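PDB 4PEO: hypothetical protein from Staphylococcus aureus subsp. aureus Mu50, which is an essential cysteine protease of the Prp family that removes the N-terminal nine residues of ribosomal protein bL27 and also trims phage 80alpha capsid and scaffold proteins. Local coordinates for residues S38-L41 against F42-N46; A79-I82 against L83-L87. All coordinates share one frame; numbering follows the deposited sequence.

Overall arrangement
Two helices lie against a mixed beta sheet in this small protease, and each supplies one local contact: contact 1 a turn-to-turn stretch of helix 36-51, contact 2 the corresponding kind of stretch in helix 77-96. Their centres are about 11 Å apart, and the helices meet between them, with Ser-44 OG 3.3 Å from Met-86 CG and Leu-41 CD2 3.9 Å from Met-86 SD. Contact 1 lies beside the active site, the side chain of Ser-38 being about 3 Å from that of His-22, the proton donor; from Met-86 of contact 2 the same histidine is about 11 Å away. Both contacts also touch the second subunit.

Contact 1: S38-L41 against F42-N46; sequences SAVL and FGSVN
Leu-41 and Val-45, one helical turn apart, lie side by side and point the same way, bringing Leu-41 CD1 to 3.8 Å from Val-45 CG2. The leucine reaches this place because its CG stands opposite the backbone N (chi1 -170°), and the same methyl is 4.0 Å from Phe-42 CD1, so that CD1 is shared between an aromatic and an aliphatic neighbour. This is the tight, buried side: Leu-41 and Val-45 press on Phe-67 and Ile-69 of strand 67-70, and Leu-41 also on Val-17 and Met-19 of strand 14-20.

The arrangement is the i to i+4 pattern of an alpha helix, here helix 36-51 packed on the sheet of the Prp fold. Ser-44 adds a side-chain bond to it. With OG turned back beside its own backbone N (chi1 -61°), it donates to Val-40 O at 2.7 Å, while Ser-44 N reaches the same oxygen at 3.0 Å from the opposite face of the carbonyl plane. One acceptor thus serves two donors, and the buried hydroxyl is satisfied within its own helix.

Contact between side chains is thinner at Ser-38, which is partly exposed: its CB comes no nearer than 3.9 Å to Phe-42 CE2. The ring, also partly exposed, lies obliquely past the serine's carbonyl, with Phe-42 CD2 3.2 Å from Ser-38 O. That oxygen receives Phe-42 N in a nearly straight bond (N-H...O 166°), and the phenyl group goes on to meet Phe-67 edge-to-face. The side chain of Ser-38 also lies close to that of His-22, the proton donor of the active site.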
# COMPACT_ATOMS: atom_id res chain seq x y z
N SER B 38 3.89 -1.70 9.38
CA SER B 38 2.55 -1.59 9.98
C SER B 38 1.61 -0.73 9.14
O SER B 38 0.47 -1.13 8.90
CB SER B 38 2.64 -1.06 11.41
OG SER B 38 3.33 -1.98 12.23
N ALA B 39 2.10 0.43 8.67
CA ALA B 39 1.31 1.35 7.85
C ALA B 39 0.87 0.68 6.55
O ALA B 39 -0.27 0.84 6.13
CB ALA B 39 2.10 2.61 7.55
N VAL B 40 1.78 -0.08 5.92
CA VAL B 40 1.50 -0.79 4.66
C VAL B 40 0.45 -1.87 4.90
O VAL B 40 -0.52 -1.98 4.15
CB VAL B 40 2.81 -1.36 4.04
CG1 VAL B 40 2.49 -2.32 2.89
CG2 VAL B 40 3.71 -0.24 3.55
N LEU B 41 0.59 -2.66 5.95
CA LEU B 41 -0.36 -3.71 6.22
C LEU B 41 -1.75 -3.19 6.61
O LEU B 41 -2.71 -3.54 5.98
CB LEU B 41 0.20 -4.63 7.28
CG LEU B 41 -0.46 -5.96 7.63
CD1 LEU B 41 -1.93 -5.94 7.89
CD2 LEU B 41 0.06 -7.15 6.87
N PHE B 42 -1.82 -2.35 7.64
CA PHE B 42 -3.12 -1.82 8.07
C PHE B 42 -3.80 -1.00 6.98
O PHE B 42 -5.00 -1.15 6.78
CB PHE B 42 -3.02 -1.06 9.40
CG PHE B 42 -2.42 -1.87 10.54
CD1 PHE B 42 -2.78 -3.20 10.74
CD2 PHE B 42 -1.53 -1.28 11.43
CE1 PHE B 42 -2.22 -3.94 11.79
CE2 PHE B 42 -0.97 -2.02 12.48
CZ PHE B 42 -1.31 -3.35 12.64
N GLY B 43 -3.02 -0.21 6.25
CA GLY B 43 -3.53 0.61 5.16
C GLY B 43 -4.10 -0.26 4.06
O GLY B 43 -5.18 0.05 3.54
N SER B 44 -3.42 -1.38 3.74
CA SER B 44 -3.90 -2.30 2.70
C SER B 44 -5.20 -2.98 3.10
O SER B 44 -6.10 -3.08 2.27
CB SER B 44 -2.84 -3.33 2.34
OG SER B 44 -1.71 -2.64 1.84
N VAL B 45 -5.34 -3.38 4.39
CA VAL B 45 -6.59 -3.98 4.88
C VAL B 45 -7.73 -2.95 4.74
O VAL B 45 -8.79 -3.29 4.20
CB VAL B 45 -6.43 -4.49 6.35
CG1 VAL B 45 -7.78 -4.97 6.92
CG2 VAL B 45 -5.41 -5.62 6.41
N ASN B 46 -7.49 -1.69 5.17
CA ASN B 46 -8.49 -0.64 5.04
C ASN B 46 -8.87 -0.39 3.57
O ASN B 46 -10.05 -0.12 3.29
CB ASN B 46 -8.01 0.65 5.69
CG ASN B 46 -8.02 0.59 7.20
OD1 ASN B 46 -8.59 -0.30 7.82
ND2 ASN B 46 -7.36 1.56 7.82

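Contact 2: A79-I82 against L83-L87; sequences AQLI and LQTML
Thr-85 grips the carbonyl of Leu-81 with two hydrogen bonds, OG1 at 2.9 Å and the backbone N at 2.8 Å from Leu-81 O. The hydroxyl comes in from above the carbonyl plane and the N-H from its other face; the hydroxyl can do so because OG1 lies beside the threonine's own N (chi1 -67°). Regular i to i+4 backbone bonds run alongside, among them Met-86 N to Ile-82 O at 2.8 Å and Gln-84 N to Gln-80 O at 2.9 Å. The side chain of Gln-80 bonds to the sheet, its OE1 accepting from Val-14 N.

Among the van der Waals contacts, Gln-80 and Leu-83 cross at a slant, Leu-83 CD1 resting 3.8 Å from Gln-80 NE2, and Leu-83 CG lies 3.5 Å from Ala-79 O. Gln-84 CG is unusually tight on Gln-80 O, at 3.0 Å, and the chain bends there at an unfavourable chi2 of -129°.

Around the helix, Met-86 packs on Val-40 of helix 36-51 and Val-17 of strand 14-20, whereas Leu-81 meets Leu-81 of the second subunit. The hydroxyl of Thr-85 thus has a partner inside its own helix while the residue is buried against Ile-82 of the second subunit.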
# COMPACT_ATOMS: atom_id res chain seq x y z
N ALA B 79 -9.14 -7.04 -4.78
CA ALA B 79 -8.55 -7.37 -3.48
C ALA B 79 -7.19 -8.07 -3.71
O ALA B 79 -6.23 -7.77 -3.01
CB ALA B 79 -9.49 -8.30 -2.70
N GLN B 80 -7.11 -8.95 -4.73
CA GLN B 80 -5.84 -9.64 -5.05
C GLN B 80 -4.76 -8.64 -5.48
O GLN B 80 -3.62 -8.74 -5.02
CB GLN B 80 -6.05 -10.72 -6.10
CG GLN B 80 -6.73 -11.98 -5.52
CD GLN B 80 -5.84 -12.68 -4.50
OE1 GLN B 80 -4.69 -12.98 -4.78
NE2 GLN B 80 -6.36 -12.96 -3.31
N LEU B 81 -5.13 -7.64 -6.29
CA LEU B 81 -4.18 -6.60 -6.70
C LEU B 81 -3.69 -5.82 -5.47
O LEU B 81 -2.50 -5.52 -5.37
CB LEU B 81 -4.79 -5.63 -7.72
CG LEU B 81 -3.87 -4.55 -8.25
CD1 LEU B 81 -2.65 -5.15 -8.97
CD2 LEU B 81 -4.61 -3.60 -9.17
N ILE B 82 -4.59 -5.49 -4.53
CA ILE B 82 -4.21 -4.78 -3.31
C ILE B 82 -3.24 -5.63 -2.48
O ILE B 82 -2.24 -5.11 -1.97
CB ILE B 82 -5.46 -4.33 -2.51
CG1 ILE B 82 -6.25 -3.27 -3.34
CG2 ILE B 82 -5.04 -3.74 -1.14
CD1 ILE B 82 -7.64 -2.92 -2.75
N LEU B 83 -3.50 -6.94 -2.37
CA LEU B 83 -2.61 -7.83 -1.63
C LEU B 83 -1.24 -7.93 -2.30
O LEU B 83 -0.22 -7.89 -1.61
CB LEU B 83 -3.25 -9.21 -1.45
CG LEU B 83 -4.42 -9.25 -0.44
CD1 LEU B 83 -5.20 -10.56 -0.58
CD2 LEU B 83 -3.90 -9.06 1.00
N GLN B 84 -1.20 -8.02 -3.62
CA GLN B 84 0.04 -8.04 -4.33
C GLN B 84 0.79 -6.74 -4.18
O GLN B 84 1.96 -6.75 -4.05
CB GLN B 84 -0.20 -8.33 -5.77
CG GLN B 84 -0.88 -9.66 -5.97
CD GLN B 84 -0.16 -10.50 -6.94
OE1 GLN B 84 0.19 -10.04 -8.04
NE2 GLN B 84 0.10 -11.73 -6.56
N THR B 85 0.07 -5.63 -4.16
CA THR B 85 0.66 -4.29 -3.94
C THR B 85 1.28 -4.24 -2.54
O THR B 85 2.40 -3.73 -2.39
CB THR B 85 -0.42 -3.20 -4.13
OG1 THR B 85 -0.80 -3.18 -5.52
CG2 THR B 85 0.08 -1.79 -3.71
N MET B 86 0.54 -4.72 -1.53
CA MET B 86 1.02 -4.78 -0.15
C MET B 86 2.32 -5.60 -0.11
O MET B 86 3.26 -5.17 0.54
CB MET B 86 -0.05 -5.48 0.71
CG MET B 86 0.17 -5.30 2.22
SD MET B 86 -0.97 -6.43 3.18
CE MET B 86 -0.23 -7.81 2.81
N LEU B 87 2.37 -6.74 -0.82
CA LEU B 87 3.58 -7.59 -0.84
C LEU B 87 4.76 -6.92 -1.52
O LEU B 87 5.86 -6.94 -0.97
CB LEU B 87 3.28 -8.97 -1.45
CG LEU B 87 2.22 -9.81 -0.70
CD1 LEU B 87 1.97 -11.13 -1.41
CD2 LEU B 87 2.57 -9.98 0.79